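Local coordinates for protein Co-type Nitrile Hydratase beta subunit (Pseudomonas putida, PDB 3QYH) that forms, with the alpha subunit, a cobalt-type nitrile hydratase, the enzyme that hydrates nitriles to the corresponding amides, at residues Met1-His5 with Asn143-His147. Residues are numbered along the deposited sequence.
Sequences MNGIH and NPVGH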
loop_
_atom_site.group_PDB
_atom_site.type_symbol
_atom_site.label_atom_id
_atom_site.label_comp_id
_atom_site.label_asym_id
_atom_site.label_seq_id
_atom_site.Cartn_x
_atom_site.Cartn_y
_atom_site.Cartn_z
ATOM N N MET B 1 6.434 14.733 -7.865
ATOM C CA MET B 1 6.609 14.541 -9.307
ATOM C C MET B 1 5.268 14.317 -9.973
ATOM O O MET B 1 4.543 13.386 -9.607
ATOM C CB MET B 1 7.521 13.344 -9.599
ATOM C CG MET B 1 7.645 13.090 -11.101
ATOM S SD MET B 1 8.603 11.630 -11.453
ATOM C CE MET B 1 8.449 11.562 -13.255
ATOM N N ASN B 2 4.916 15.165 -10.938
ATOM C CA ASN B 2 3.608 15.041 -11.593
ATOM C C ASN B 2 3.627 13.979 -12.671
ATOM O O ASN B 2 3.483 14.282 -13.858
ATOM C CB ASN B 2 3.168 16.376 -12.187
ATOM C CG ASN B 2 2.942 17.442 -11.136
ATOM O OD1 ASN B 2 2.919 17.159 -9.929
ATOM N ND2 ASN B 2 2.762 18.680 -11.584
ATOM N N GLY B 3 3.822 12.734 -12.255
ATOM C CA GLY B 3 4.052 11.654 -13.195
ATOM C C GLY B 3 2.831 10.787 -13.354
ATOM O O GLY B 3 1.819 11.007 -12.702
ATOM N N ILE B 4 2.941 9.789 -14.223
ATOM C CA ILE B 4 1.846 8.895 -14.556
ATOM C C ILE B 4 1.382 8.027 -13.349
ATOM O O ILE B 4 0.264 7.536 -13.356
ATOM C CB ILE B 4 2.264 7.980 -15.722
ATOM C CG1 ILE B 4 1.073 7.204 -16.281
ATOM C CG2 ILE B 4 3.347 7.027 -15.286
ATOM C CD1 ILE B 4 0.191 8.025 -17.122
ATOM N N HIS B 5 2.237 7.861 -12.338
ATOM C CA HIS B 5 1.896 7.106 -11.111
ATOM C C HIS B 5 0.832 7.819 -10.281
ATOM O O HIS B 5 0.171 7.200 -9.449
ATOM C CB HIS B 5 3.127 6.934 -10.206
ATOM C CG HIS B 5 3.470 8.164 -9.427
ATOM N ND1 HIS B 5 4.208 9.201 -9.960
ATOM C CD2 HIS B 5 3.167 8.531 -8.157
ATOM C CE1 HIS B 5 4.336 10.156 -9.053
ATOM N NE2 HIS B 5 3.713 9.775 -7.952
ATOM N N ASN B 143 4.502 21.869 -6.886
ATOM C CA ASN B 143 4.678 20.988 -8.018
ATOM C C ASN B 143 6.122 20.569 -8.147
ATOM O O ASN B 143 6.750 20.820 -9.165
ATOM C CB ASN B 143 4.142 21.650 -9.301
ATOM C CG ASN B 143 2.645 21.764 -9.296
ATOM O OD1 ASN B 143 1.938 20.793 -9.606
ATOM N ND2 ASN B 143 2.138 22.940 -8.921
ATOM N N PRO B 144 6.645 19.898 -7.107
ATOM C CA PRO B 144 8.053 19.511 -7.087
ATOM C C PRO B 144 8.335 18.504 -8.180
ATOM O O PRO B 144 7.451 17.706 -8.484
ATOM C CB PRO B 144 8.220 18.807 -5.738
ATOM C CG PRO B 144 6.861 18.490 -5.249
ATOM C CD PRO B 144 5.862 19.316 -6.005
ATOM N N VAL B 145 9.545 18.520 -8.744
ATOM C CA VAL B 145 9.932 17.495 -9.696
ATOM C C VAL B 145 10.372 16.240 -8.953
ATOM O O VAL B 145 10.354 15.149 -9.514
ATOM C CB VAL B 145 11.068 17.966 -10.625
ATOM C CG1 VAL B 145 10.595 19.137 -11.465
ATOM C CG2 VAL B 145 12.287 18.341 -9.804
ATOM N N GLY B 146 10.753 16.404 -7.692
ATOM C CA GLY B 146 11.163 15.283 -6.864
ATOM C C GLY B 146 9.994 14.589 -6.180
ATOM O O GLY B 146 8.825 14.820 -6.498
ATOM N N HIS B 147 10.317 13.730 -5.220
ATOM C CA HIS B 147 9.326 12.841 -4.612
ATOM C C HIS B 147 8.411 13.623 -3.660
ATOM O O HIS B 147 8.900 14.418 -2.859
ATOM C CB HIS B 147 10.045 11.716 -3.852
ATOM C CG HIS B 147 9.120 10.703 -3.235
ATOM N ND1 HIS B 147 8.257 9.925 -3.980
ATOM C CD2 HIS B 147 8.950 10.324 -1.944
ATOM C CE1 HIS B 147 7.587 9.113 -3.173
ATOM N NE2 HIS B 147 7.990 9.333 -1.934
HETATM O O HOH W 1 4.854 16.808 -7.966
#
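The amino group at the start of the chain supplies the main polar link. Met1 N donates a hydrogen bond of 2.8 Å to Gly146 O and a weak one of 3.2 Å to Pro144 O, so two carbonyls of the loop 143-147 converge on one nitrogen. A water accepts a further hydrogen bond from Met1 N at 2.6 Å and donates to Pro144 O and to Asn2 OD1, each 2.8 Å from the water oxygen. Beyond this cluster, Asn2 ND2 meets Asn143 OD1 at 3.0 Å in a nearly straight hydrogen bond, while Asn2 OD1 is also bound by Arg155. Asn2 is the centre of an inverse gamma turn, closed by a weak bond of 2.8 Å from Gly3 N to Met1 O. A CA-H...O contact of 3.4 Å from Met1 CA to Pro144 O adds to the backbone fit. Packing across the segments is slight: Met1 CB lies 3.4 Å from the carbonyl oxygen Val145 O, a van der Waals contact, and the extended all-t Met1 side chain leads away to touch His53 and Glu56 of helix 48-56. His147 also reaches that helix, bonding Glu56 through ND1. The contact thus joins the start of the N-terminal region to the loop between strands 136-139 and 158-168 of the SH3-like C-terminal region. With only 210 Å² buried, it relies on polar bonds more than on apolar burial, and an amino terminus, probably protonated, suits this carbonyl- and water-lined site.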